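Local coordinates for protein putative thioesterase (Novosphingobium aromaticivorans, PDB 3CJY) that probably acts as a calcium-binding, double-hotdog thioesterase that hydrolyses acyl-CoA thioesters, at residues Leu69-Asp74 with Gly93-Arg98; Leu61-Phe66 with Leu205-Arg210; Ala39-Ala44 with Ser180-Ala185; Phe187-Leu192 with Gly251-Leu256; Thr85-Arg90 with Ile105-Arg110. All blocks are in the same frame, centred on the assembly; numbering follows the deposited sequence.

Contact 1: residues Leu69-Asp74 with Gly93-Arg98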
# COMPACT_ATOMS: atom_id res chain seq x y z
N LEU A 69 22.20 -8.29 11.20
CA LEU A 69 22.29 -9.70 11.57
C LEU A 69 22.77 -9.83 13.01
O LEU A 69 23.72 -9.16 13.43
CB LEU A 69 23.31 -10.41 10.68
CG LEU A 69 23.66 -11.87 10.93
CD1 LEU A 69 22.45 -12.83 10.76
CD2 LEU A 69 24.80 -12.24 9.95
N GLY A 70 22.10 -10.70 13.74
CA GLY A 70 22.47 -10.97 15.11
C GLY A 70 21.77 -10.13 16.17
O GLY A 70 21.91 -10.40 17.38
N SER A 71 21.05 -9.09 15.74
CA SER A 71 20.31 -8.25 16.70
C SER A 71 19.14 -9.00 17.29
O SER A 71 18.58 -9.93 16.70
CB SER A 71 19.64 -7.03 16.03
OG SER A 71 20.40 -6.40 15.02
N VAL A 72 18.74 -8.53 18.46
CA VAL A 72 17.50 -8.96 19.07
C VAL A 72 16.49 -7.87 18.67
O VAL A 72 16.67 -6.67 18.97
CB VAL A 72 17.55 -9.11 20.61
CG1 VAL A 72 16.14 -9.37 21.14
CG2 VAL A 72 18.51 -10.24 21.03
N LEU A 73 15.45 -8.32 18.01
CA LEU A 73 14.37 -7.46 17.55
C LEU A 73 13.26 -7.61 18.56
O LEU A 73 12.78 -8.70 18.80
CB LEU A 73 13.87 -7.87 16.15
CG LEU A 73 12.63 -7.14 15.58
CD1 LEU A 73 12.97 -5.65 15.48
CD2 LEU A 73 12.13 -7.76 14.23
N ASP A 74 12.89 -6.50 19.18
CA ASP A 74 11.76 -6.47 20.10
C ASP A 74 10.55 -5.97 19.32
O ASP A 74 10.64 -4.99 18.60
CB ASP A 74 12.04 -5.51 21.25
CG ASP A 74 13.14 -6.03 22.16
OD1 ASP A 74 13.00 -7.17 22.64
OD2 ASP A 74 14.13 -5.31 22.42
N GLY A 93 8.83 -2.13 16.00
CA GLY A 93 10.05 -2.92 16.09
C GLY A 93 11.17 -2.04 16.56
O GLY A 93 11.35 -0.89 16.09
N THR A 94 11.89 -2.54 17.55
CA THR A 94 13.01 -1.82 18.14
C THR A 94 14.15 -2.76 18.43
O THR A 94 13.94 -3.94 18.73
CB THR A 94 12.64 -1.14 19.51
OG1 THR A 94 12.07 -2.13 20.36
CG2 THR A 94 11.66 -0.04 19.34
N VAL A 95 15.35 -2.21 18.35
CA VAL A 95 16.56 -2.92 18.69
C VAL A 95 17.28 -2.05 19.71
O VAL A 95 17.66 -0.91 19.43
CB VAL A 95 17.48 -3.10 17.49
CG1 VAL A 95 18.78 -3.77 17.92
CG2 VAL A 95 16.77 -3.89 16.39
N ASP A 96 17.45 -2.58 20.91
CA ASP A 96 18.15 -1.83 21.92
C ASP A 96 17.46 -0.50 22.14
O ASP A 96 18.10 0.51 22.41
CB ASP A 96 19.60 -1.59 21.49
CG ASP A 96 20.43 -2.87 21.48
OD1 ASP A 96 20.03 -3.84 22.15
OD2 ASP A 96 21.50 -2.87 20.81
N GLY A 97 16.14 -0.50 21.99
CA GLY A 97 15.35 0.68 22.24
C GLY A 97 15.24 1.60 21.04
O GLY A 97 14.43 2.51 21.03
N ARG A 98 16.06 1.35 20.02
CA ARG A 98 16.06 2.15 18.78
C ARG A 98 14.95 1.69 17.85
O ARG A 98 14.83 0.52 17.59
CB ARG A 98 17.40 2.02 18.03
CG ARG A 98 17.46 2.81 16.69
CD ARG A 98 18.79 2.66 15.88
NE ARG A 98 18.91 1.43 15.08
CZ ARG A 98 19.42 0.29 15.56
NH1 ARG A 98 19.81 0.23 16.82
NH2 ARG A 98 19.51 -0.78 14.78
O HOH W 1 16.58 -5.46 21.32
O HOH W 2 9.35 -2.58 20.13
O HOH W 3 14.17 -2.73 22.10
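Asp74 and Thr94 face each other across an antiparallel hydrogen-bonded pair and send their side chains to the same face of the sheet, Asp74 CB resting 3.5 Å from Thr94 OG1. The hydroxyl sits between the backbone N and the carbonyl carbon of its own residue (chi1 53°). Water 3, 2.8 Å from Thr94 OG1, donates to Asp74 OD2 and accepts from Gly97 N. Water 1 donates to Asp74 OD2 and Val72 O and accepts from Asp96 N, so the carboxylate is tied through solvent to the type I' turn Val95-Arg98. The backbones grip each other between Asp74 N and Thr94 O at 2.8 Å, with a return bond from Thr94 N to Asp74 O at 2.9 Å.

The neighbouring contacts are packing, in which backbone oxygens share. Leu73 CD1 lies 3.8 Å from Thr94 O and 4.3 Å from Val95 CG2. Val95 CG1 lies 3.7 Å from Val72 O and 3.9 Å from Ser71 CB, while Ser71 OG turns to Pro68 O. Strand 16-20 flanks 72-79 with a backbone bond between Ile19 and Leu73, and Leu73 and Val95 both lean on Val100 of strand 98-107, the hairpin partner of 87-95.

Contact 2: residues Leu61-Phe66 with Leu205-Arg210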
# COMPACT_ATOMS: atom_id res chain seq x y z
N LEU A 61 3.98 -1.23 6.77
CA LEU A 61 5.12 -1.06 7.69
C LEU A 61 6.12 -0.10 7.06
O LEU A 61 6.41 -0.21 5.87
CB LEU A 61 5.73 -2.44 7.93
CG LEU A 61 6.95 -2.69 8.84
CD1 LEU A 61 6.95 -4.12 9.29
CD2 LEU A 61 8.25 -2.34 8.11
N GLN A 62 6.57 0.85 7.88
CA GLN A 62 7.55 1.88 7.47
C GLN A 62 8.88 1.53 8.07
O GLN A 62 8.96 1.26 9.26
CB GLN A 62 7.14 3.28 7.98
CG GLN A 62 5.68 3.57 7.78
CD GLN A 62 5.28 3.60 6.29
OE1 GLN A 62 5.94 4.27 5.48
NE2 GLN A 62 4.18 2.88 5.94
N PHE A 63 9.92 1.48 7.25
CA PHE A 63 11.27 1.15 7.73
C PHE A 63 11.98 2.43 8.14
O PHE A 63 12.14 3.35 7.32
CB PHE A 63 12.11 0.43 6.68
CG PHE A 63 11.57 -0.93 6.28
CD1 PHE A 63 11.62 -1.99 7.17
CD2 PHE A 63 11.02 -1.12 5.04
CE1 PHE A 63 11.14 -3.23 6.83
CE2 PHE A 63 10.53 -2.36 4.68
CZ PHE A 63 10.58 -3.41 5.57
N VAL A 64 12.42 2.47 9.39
CA VAL A 64 13.06 3.63 9.97
C VAL A 64 14.56 3.48 9.99
O VAL A 64 15.30 4.41 9.70
CB VAL A 64 12.51 3.89 11.38
CG1 VAL A 64 13.22 5.10 12.04
CG2 VAL A 64 10.97 4.08 11.36
N SER A 65 14.98 2.26 10.32
CA SER A 65 16.41 1.93 10.43
C SER A 65 16.63 0.44 10.20
O SER A 65 15.70 -0.36 10.24
CB SER A 65 16.95 2.32 11.79
OG SER A 65 18.33 2.04 11.90
N PHE A 66 17.90 0.08 10.01
CA PHE A 66 18.30 -1.30 9.73
C PHE A 66 18.46 -2.13 10.98
O PHE A 66 18.82 -1.63 12.05
CB PHE A 66 19.64 -1.37 8.93
CG PHE A 66 19.50 -1.11 7.46
CD1 PHE A 66 19.10 -2.12 6.60
CD2 PHE A 66 19.83 0.13 6.92
CE1 PHE A 66 18.97 -1.90 5.22
CE2 PHE A 66 19.70 0.36 5.53
CZ PHE A 66 19.28 -0.66 4.68
N LEU A 205 11.55 1.54 1.40
CA LEU A 205 11.15 2.54 2.37
C LEU A 205 10.05 2.01 3.30
O LEU A 205 9.85 2.43 4.42
CB LEU A 205 10.59 3.80 1.67
CG LEU A 205 11.56 4.57 0.82
CD1 LEU A 205 10.81 5.81 0.36
CD2 LEU A 205 12.74 4.95 1.65
N ASP A 206 9.34 1.05 2.76
CA ASP A 206 8.17 0.46 3.41
C ASP A 206 7.81 -0.86 2.74
O ASP A 206 8.42 -1.27 1.76
CB ASP A 206 6.97 1.38 3.30
CG ASP A 206 6.38 1.42 1.86
OD1 ASP A 206 7.12 1.78 0.95
OD2 ASP A 206 5.17 1.08 1.68
N ASN A 207 6.84 -1.53 3.36
CA ASN A 207 6.20 -2.75 2.85
C ASN A 207 4.69 -2.62 3.15
O ASN A 207 4.27 -2.20 4.23
CB ASN A 207 6.65 -4.06 3.52
CG ASN A 207 7.85 -4.76 2.85
OD1 ASN A 207 8.10 -5.96 3.12
ND2 ASN A 207 8.59 -4.05 2.00
N SER A 208 3.89 -2.99 2.16
CA SER A 208 2.43 -3.06 2.29
C SER A 208 2.01 -4.43 1.80
O SER A 208 2.53 -4.92 0.80
CB SER A 208 1.74 -1.99 1.45
OG SER A 208 0.31 -2.03 1.59
N LEU A 209 1.07 -5.04 2.52
CA LEU A 209 0.51 -6.39 2.15
C LEU A 209 -1.01 -6.42 2.38
O LEU A 209 -1.50 -5.97 3.43
CB LEU A 209 1.17 -7.51 2.97
CG LEU A 209 0.94 -8.93 2.50
CD1 LEU A 209 1.70 -9.20 1.19
CD2 LEU A 209 1.28 -9.96 3.58
N ARG A 210 -1.73 -6.95 1.39
CA ARG A 210 -3.18 -7.13 1.49
C ARG A 210 -3.47 -8.60 1.21
O ARG A 210 -3.26 -9.07 0.10
CB ARG A 210 -3.91 -6.21 0.50
CG ARG A 210 -3.53 -4.79 0.69
CD ARG A 210 -4.27 -3.81 -0.21
NE ARG A 210 -3.60 -2.55 -0.08
CZ ARG A 210 -3.75 -1.75 0.97
NH1 ARG A 210 -4.66 -2.07 1.90
NH2 ARG A 210 -3.05 -0.62 1.06
O HOH W 4 3.67 2.07 3.36
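Leu61 and Asn207 form an antiparallel hydrogen-bonded pair, with Leu61 N 2.7 Å from Asn207 O and a return bond from Asn207 N to Leu61 O. Beyond the non-hydrogen-bonded pair of Gln62 and Asp206, Phe63 N reaches Leu205 O at 3.0 Å, the donor standing 35° above the carbonyl plane.

The aromatic packing belongs to Phe63, whose CG is anti to the carbonyl carbon and beside the backbone N. Its ring edge lies against the opposite backbone, CD2 being 3.6 Å from Asp206 N, and CE2 comes 3.7 Å from Asn207 ND2. Ring and amide are turned 79° apart, with ND2 near the ring plane. Over one ring face sits Leu61 CD2, offset toward the rim. The amide is fixed in turn by a bond from Asn207 ND2 to Asp206 O at 2.8 Å and another from ND2 to Asp186 OD1.

Gln62 and Asp206 make the polar group on the other face of the strands. They lie side by side and point the same way, amide and carboxylate only 19° from coplanar. Water 4 accepts from Gln62 NE2 at 2.8 Å and donates to Asp206 OD2. Asp206 OD1 takes the N-H of Ser254, and OD2 forms a salt bridge with Arg210 of the second subunit, whose Gln58 donates to Gln62 OE1.

This seam joins the N-terminal and C-terminal hotdog domains edge to edge. Strand 56-63 is flanked beyond it by 98-107, strand 203-211 by 247-256, and Met41 of helix 37-52 covers the Leu61 and Asn207 face.

Contact 3: residues Ala39-Ala44 with Ser180-Ala185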
# COMPACT_ATOMS: atom_id res chain seq x y z
N ALA A 39 10.60 -10.26 6.04
CA ALA A 39 10.57 -11.00 7.33
C ALA A 39 10.09 -10.05 8.42
O ALA A 39 9.39 -10.44 9.30
CB ALA A 39 11.95 -11.56 7.70
N SER A 40 10.48 -8.80 8.32
CA SER A 40 10.01 -7.79 9.27
C SER A 40 8.48 -7.71 9.20
O SER A 40 7.79 -7.70 10.23
CB SER A 40 10.63 -6.43 9.00
OG SER A 40 12.01 -6.47 9.37
N MSE A 41 7.98 -7.61 7.98
CA MSE A 41 6.54 -7.56 7.76
C MSE A 41 5.88 -8.84 8.29
O MSE A 41 4.91 -8.77 9.08
CB MSE A 41 6.15 -7.33 6.31
CG MSE A 41 4.66 -7.53 6.15
SE MSE A 41 3.55 -6.12 7.02
CE MSE A 41 3.75 -4.83 5.60
N ALA A 42 6.44 -9.99 7.95
CA ALA A 42 5.92 -11.28 8.42
C ALA A 42 5.78 -11.33 9.93
O ALA A 42 4.78 -11.78 10.48
CB ALA A 42 6.80 -12.42 7.93
N LEU A 43 6.83 -10.86 10.61
CA LEU A 43 6.90 -10.86 12.08
C LEU A 43 5.88 -9.91 12.66
O LEU A 43 5.22 -10.20 13.65
CB LEU A 43 8.33 -10.52 12.53
CG LEU A 43 9.39 -11.63 12.44
CD1 LEU A 43 10.84 -11.11 12.35
CD2 LEU A 43 9.23 -12.60 13.63
N ALA A 44 5.75 -8.77 12.02
CA ALA A 44 4.78 -7.77 12.52
C ALA A 44 3.37 -8.34 12.41
O ALA A 44 2.53 -8.24 13.35
CB ALA A 44 4.94 -6.47 11.74
N SER A 180 4.64 -16.25 4.92
CA SER A 180 5.24 -16.58 3.63
C SER A 180 4.92 -15.54 2.58
O SER A 180 5.76 -15.14 1.83
CB SER A 180 4.81 -17.98 3.12
OG SER A 180 5.36 -18.98 3.97
N LEU A 181 3.66 -15.13 2.53
CA LEU A 181 3.22 -14.11 1.54
C LEU A 181 3.94 -12.74 1.78
O LEU A 181 4.40 -12.09 0.86
CB LEU A 181 1.69 -14.00 1.59
CG LEU A 181 0.91 -15.25 1.14
CD1 LEU A 181 -0.56 -15.13 1.48
CD2 LEU A 181 1.16 -15.54 -0.37
N ALA A 182 4.08 -12.35 3.05
CA ALA A 182 4.75 -11.12 3.38
C ALA A 182 6.20 -11.20 2.87
O ALA A 182 6.74 -10.24 2.35
CB ALA A 182 4.72 -10.85 4.90
N MSE A 183 6.82 -12.36 3.03
CA MSE A 183 8.22 -12.51 2.63
C MSE A 183 8.33 -12.44 1.09
O MSE A 183 9.19 -11.76 0.55
CB MSE A 183 8.80 -13.78 3.26
CG MSE A 183 9.22 -13.46 4.69
SE MSE A 183 9.93 -14.96 5.73
CE MSE A 183 8.40 -15.70 6.04
N PHE A 184 7.45 -13.16 0.39
CA PHE A 184 7.50 -13.18 -1.06
C PHE A 184 7.15 -11.84 -1.71
O PHE A 184 7.63 -11.50 -2.81
CB PHE A 184 6.59 -14.29 -1.62
CG PHE A 184 7.08 -15.69 -1.35
CD1 PHE A 184 8.43 -15.94 -1.07
CD2 PHE A 184 6.24 -16.78 -1.54
CE1 PHE A 184 8.90 -17.27 -0.97
CE2 PHE A 184 6.70 -18.10 -1.38
CZ PHE A 184 8.03 -18.32 -1.07
N ALA A 185 6.29 -11.07 -1.03
CA ALA A 185 5.92 -9.72 -1.47
C ALA A 185 7.16 -8.81 -1.52
O ALA A 185 7.24 -7.90 -2.32
CB ALA A 185 4.83 -9.08 -0.52
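Ala42 and Ala182 meet with no flat side-chain group between them; the contact is methyl and methylene packing. It brings together helix 37-52 of the N-terminal hotdog domain and helix 178-185, the first piece of the C-terminal domain's helical layer, packed antiparallel in what is probably a double-hotdog fold. Their short segments run at 155° to each other with axes only 7.6 Å apart, a distance that small alanines permit.

Ala182 points toward the other helix. Its CB lies 3.6 Å from the backbone N of Ala42 and 4.0 Å from Ala42 CB, so the methyl presses on main chain as much as on side chain. Met41, a selenomethionine modelled in two conformers, has in one of them its CG anti to the backbone N; there Met41 CG lies 3.5 Å from Ala182 CB, and bends at chi2 and chi3 then lead the end away.

Met183, also selenomethionine, reaches Ala39 and Ala42. Its CG is anti to the carbonyl carbon (chi1 -82°), and Met183 CG comes 3.7 Å from Ala39 N, while Tyr145 and Arg170 touch its side chain from within the C-terminal half. Phe6 packs on Ala42. A bend at chi3 turns the terminal methyl back, and Met183 CE ends 4.1 Å from Ala42 CB.

Contact 4: residues Phe187-Leu192 with Gly251-Leu256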
# COMPACT_ATOMS: atom_id res chain seq x y z
N PHE A 187 10.07 -9.34 -2.60
CA PHE A 187 10.97 -9.62 -3.70
C PHE A 187 10.98 -8.46 -4.74
O PHE A 187 11.70 -8.48 -5.73
CB PHE A 187 10.63 -10.94 -4.37
CG PHE A 187 11.28 -12.14 -3.73
CD1 PHE A 187 11.02 -12.47 -2.41
CD2 PHE A 187 12.11 -12.96 -4.49
CE1 PHE A 187 11.61 -13.54 -1.81
CE2 PHE A 187 12.70 -14.08 -3.91
CZ PHE A 187 12.43 -14.37 -2.57
N LEU A 188 10.25 -7.39 -4.45
CA LEU A 188 10.20 -6.25 -5.39
C LEU A 188 11.56 -5.61 -5.62
O LEU A 188 11.78 -5.08 -6.68
CB LEU A 188 9.14 -5.21 -5.01
CG LEU A 188 7.74 -5.52 -5.51
CD1 LEU A 188 6.69 -4.69 -4.83
CD2 LEU A 188 7.69 -5.36 -7.05
N PRO A 189 12.44 -5.57 -4.59
CA PRO A 189 13.77 -5.00 -4.94
C PRO A 189 14.48 -5.73 -6.10
O PRO A 189 15.19 -5.12 -6.90
CB PRO A 189 14.52 -5.05 -3.60
CG PRO A 189 13.43 -4.99 -2.57
CD PRO A 189 12.29 -5.77 -3.13
N ILE A 190 14.23 -7.02 -6.26
CA ILE A 190 14.80 -7.79 -7.37
C ILE A 190 14.17 -7.32 -8.67
O ILE A 190 14.86 -7.11 -9.66
CB ILE A 190 14.59 -9.32 -7.15
CG1 ILE A 190 15.44 -9.79 -5.94
CG2 ILE A 190 14.95 -10.08 -8.40
CD1 ILE A 190 15.15 -11.19 -5.53
N ALA A 191 12.88 -7.03 -8.62
CA ALA A 191 12.18 -6.54 -9.81
C ALA A 191 12.74 -5.15 -10.18
O ALA A 191 12.89 -4.82 -11.37
CB ALA A 191 10.69 -6.41 -9.55
N LEU A 192 13.13 -4.38 -9.18
CA LEU A 192 13.68 -3.03 -9.45
C LEU A 192 15.03 -3.17 -10.17
O LEU A 192 15.31 -2.48 -11.15
CB LEU A 192 13.80 -2.23 -8.18
CG LEU A 192 14.43 -0.86 -8.34
CD1 LEU A 192 13.66 -0.00 -9.38
CD2 LEU A 192 14.60 -0.17 -6.96
N GLY A 251 0.78 -6.69 -2.76
CA GLY A 251 1.70 -5.90 -1.97
C GLY A 251 2.27 -4.78 -2.80
O GLY A 251 2.07 -4.70 -4.00
N ALA A 252 2.94 -3.91 -2.12
CA ALA A 252 3.58 -2.77 -2.77
C ALA A 252 4.60 -2.17 -1.84
O ALA A 252 4.60 -2.41 -0.66
CB ALA A 252 2.55 -1.74 -3.14
N GLN A 253 5.48 -1.37 -2.43
CA GLN A 253 6.48 -0.59 -1.70
C GLN A 253 7.09 0.48 -2.58
O GLN A 253 6.97 0.46 -3.80
CB GLN A 253 7.64 -1.43 -1.18
CG GLN A 253 8.45 -2.12 -2.30
CD GLN A 253 9.61 -2.93 -1.76
OE1 GLN A 253 10.75 -2.46 -1.76
NE2 GLN A 253 9.31 -4.13 -1.27
N SER A 254 7.72 1.42 -1.90
CA SER A 254 8.53 2.46 -2.52
C SER A 254 9.95 2.18 -2.12
O SER A 254 10.19 1.60 -1.07
CB SER A 254 8.10 3.86 -2.10
OG SER A 254 6.79 4.09 -2.55
N LEU A 255 10.87 2.57 -2.97
CA LEU A 255 12.29 2.29 -2.77
C LEU A 255 13.17 3.49 -3.03
O LEU A 255 12.89 4.32 -3.90
CB LEU A 255 12.73 1.17 -3.72
CG LEU A 255 12.00 -0.19 -3.79
CD1 LEU A 255 11.03 -0.25 -4.96
CD2 LEU A 255 13.01 -1.34 -3.92
N LEU A 256 14.26 3.55 -2.27
CA LEU A 256 15.29 4.59 -2.44
C LEU A 256 16.31 3.98 -3.37
O LEU A 256 16.83 2.87 -3.15
CB LEU A 256 15.96 4.92 -1.10
CG LEU A 256 17.06 5.98 -1.16
CD1 LEU A 256 16.39 7.30 -1.14
CD2 LEU A 256 18.02 5.86 0.01
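Helix 188-192, carrying Leu188, Pro189 and Leu192, lies over strand 251-256 with its axis 10.0 Å away and turned 53° from the strand direction. The strand presents Gln253 and Leu255 to it.

Gln253 occupies the middle of the interface. Its chi1 of 62° sets CG between the backbone N and the carbonyl carbon, and the extended chain beyond carries the amide to Leu188 and Pro189. Leu188 slides past it in the opposite direction: Leu188 CB lies 3.9 Å from Gln253 NE2, while Leu188 CD1 runs down toward the strand and comes 4.2 Å from Ala252 CA. The pyrrolidine ring of Pro189 crosses the glutamine at about a right angle, its CG 3.8 Å from Gln253 OE1. These are only van der Waals contacts. The amide is satisfied by outside partners, OE1 by Ser204 OG and NE2 by Asp186 OD1, so polar bonds hold it in place while apolar atoms pack on it.

In the C-terminal hotdog domain this is helix against sheet, the strand being flanked by 203-211 and 233-241. Leu188 also packs on Met224 of strand 220-230. Ser254 turns to the other face, where its OG bonds to Arg210 of the second subunit.

Toward the strand's end Leu255 takes over. Its CD2 packs 3.9 Å from Pro189 CG, again crossing at about a right angle. Leu192 and Leu255 reach toward each other tip to tip, with Leu192 CD2 3.6 Å from Leu255 CD2.

Contact 5: residues Thr85-Arg90 with Ile105-Arg110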
# COMPACT_ATOMS: atom_id res chain seq x y z
N THR A 85 -16.39 -7.09 14.24
CA THR A 85 -16.16 -7.25 12.81
C THR A 85 -14.71 -7.01 12.39
O THR A 85 -14.25 -7.56 11.39
CB THR A 85 -17.05 -6.29 12.00
OG1 THR A 85 -16.39 -5.04 11.84
CG2 THR A 85 -18.39 -6.06 12.67
N LEU A 86 -14.00 -6.23 13.20
CA LEU A 86 -12.66 -5.75 12.87
C LEU A 86 -11.78 -5.41 14.07
O LEU A 86 -12.25 -4.99 15.13
CB LEU A 86 -12.87 -4.50 11.96
CG LEU A 86 -11.86 -3.54 11.33
CD1 LEU A 86 -11.55 -2.39 12.24
CD2 LEU A 86 -10.61 -4.23 10.83
N ALA A 87 -10.49 -5.64 13.90
CA ALA A 87 -9.51 -5.22 14.87
C ALA A 87 -8.40 -4.47 14.15
O ALA A 87 -8.11 -4.71 12.96
CB ALA A 87 -8.97 -6.41 15.66
N GLN A 88 -7.83 -3.53 14.88
CA GLN A 88 -6.68 -2.77 14.39
C GLN A 88 -5.61 -2.69 15.43
O GLN A 88 -5.88 -2.55 16.62
CB GLN A 88 -7.09 -1.41 13.94
CG GLN A 88 -7.99 -1.57 12.74
CD GLN A 88 -8.30 -0.28 12.16
OE1 GLN A 88 -8.54 0.64 12.92
NE2 GLN A 88 -8.27 -0.15 10.80
N ALA A 89 -4.38 -2.81 14.95
CA ALA A 89 -3.22 -2.79 15.84
C ALA A 89 -2.09 -2.03 15.19
O ALA A 89 -2.11 -1.78 13.99
CB ALA A 89 -2.75 -4.19 16.09
N ARG A 90 -1.17 -1.61 16.04
CA ARG A 90 0.11 -1.06 15.63
C ARG A 90 1.22 -1.91 16.25
O ARG A 90 1.12 -2.33 17.40
CB ARG A 90 0.25 0.37 16.12
CG ARG A 90 -0.66 1.30 15.42
CD ARG A 90 -0.17 2.73 15.58
NE ARG A 90 -0.28 3.15 16.95
CZ ARG A 90 -0.45 4.42 17.30
NH1 ARG A 90 -0.55 5.36 16.35
NH2 ARG A 90 -0.57 4.75 18.58
N ILE A 105 -1.84 -2.44 11.13
CA ILE A 105 -2.40 -3.70 10.69
C ILE A 105 -3.89 -3.83 11.04
O ILE A 105 -4.32 -3.45 12.14
CB ILE A 105 -1.64 -4.87 11.39
CG1 ILE A 105 -0.13 -4.79 11.08
CG2 ILE A 105 -2.20 -6.25 10.97
CD1 ILE A 105 0.72 -5.74 11.84
N SER A 106 -4.66 -4.30 10.06
CA SER A 106 -6.09 -4.57 10.23
C SER A 106 -6.26 -6.07 10.24
O SER A 106 -5.64 -6.78 9.46
CB SER A 106 -6.94 -4.03 9.07
OG SER A 106 -6.75 -2.66 8.94
N LEU A 107 -7.12 -6.53 11.15
CA LEU A 107 -7.38 -7.95 11.36
C LEU A 107 -8.87 -8.20 11.41
O LEU A 107 -9.63 -7.36 11.84
CB LEU A 107 -6.71 -8.45 12.64
CG LEU A 107 -5.22 -8.11 12.75
CD1 LEU A 107 -5.03 -6.84 13.60
CD2 LEU A 107 -4.43 -9.27 13.34
N GLY A 108 -9.26 -9.36 10.92
CA GLY A 108 -10.67 -9.73 10.94
C GLY A 108 -10.97 -10.86 10.01
O GLY A 108 -10.19 -11.21 9.11
N MSE A 109 -12.16 -11.40 10.21
CA MSE A 109 -12.61 -12.49 9.40
C MSE A 109 -14.08 -12.63 9.73
O MSE A 109 -14.45 -12.96 10.85
CB MSE A 109 -11.80 -13.76 9.72
CG MSE A 109 -12.03 -14.86 8.70
SE MSE A 109 -11.31 -16.64 9.17
CE MSE A 109 -12.03 -16.73 11.00
N ARG A 110 -14.92 -12.30 8.76
CA ARG A 110 -16.37 -12.28 8.94
C ARG A 110 -17.07 -13.46 8.29
O ARG A 110 -16.72 -13.88 7.20
CB ARG A 110 -16.88 -10.97 8.41
CG ARG A 110 -16.18 -9.82 9.08
CD ARG A 110 -16.43 -8.59 8.31
NE ARG A 110 -17.79 -8.12 8.42
CZ ARG A 110 -18.37 -7.30 7.55
NH1 ARG A 110 -17.71 -6.93 6.47
NH2 ARG A 110 -19.62 -6.87 7.74
O HOH W 5 -13.83 -10.12 11.89
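Gln88 pairs with Ser106 at a non-hydrogen-bonded position, and its side chain can be followed outward. Gln88 CB lies 3.9 Å from Ile105 O. Gln88 CG, anti to the carbonyl carbon (chi1 -65°), comes 4.1 Å from Ser106 OG, the chain then running on extended. At the tip, Gln88 NE2 makes a weak, 3.5 Å bond to Ser106 OG. Both ends have other partners: NE2 also donates to Phe63 O of the second subunit, OE1 accepts from Gln81 NE2, and Ser106 OG accepts from Gln58 NE2.

On the opposite face Ala87, Ala89, Ile105 and Leu107 are apolar, with Ala89 CB 4.3 Å from Leu107 CD1. Ala87 and Leu107 exchange two backbone bonds, as do Ala89 and Ile105. Past Gly108 the strands part, and water 5 bridges them, donating to Thr85 O at 2.6 Å and accepting from Met109 N at 2.7 Å. Arg110 CG lies 3.8 Å from Thr85 O, and Arg110 NH1 hydrogen-bonds to Leu257 O of the second subunit. Calcium, held by Asp14 and Thr51, lies about 10 Å from the side chain of Ala87. The hairpin, its apolar face on helix 37-52, is part of the sheet wrapped round the helix in a hotdog domain.

How the contacts relate
Contact 3 is the innermost, its centre about 4 Å from the centre of the chain, and wholly apolar; contacts 2 and 4, with centres about 10 Å from it, mix buried polar groups with packing. Contacts 1 and 5 share strand 87-95, both centred about 19 Å from the chain centre: contact 1, near the water-bridged turn, is partly buried, whereas contact 5 is buried and reaches the second subunit, as do contacts 2 and 4. Contacts 2 and 3 both join the N-terminal and C-terminal halves, one by strand bonds and the other by helices, and touch through Leu209 against Ala185. Contact 4 continues from contact 2 through Ser254, whereas Arg98 NH2 ties contact 1 to Phe66 O of contact 2.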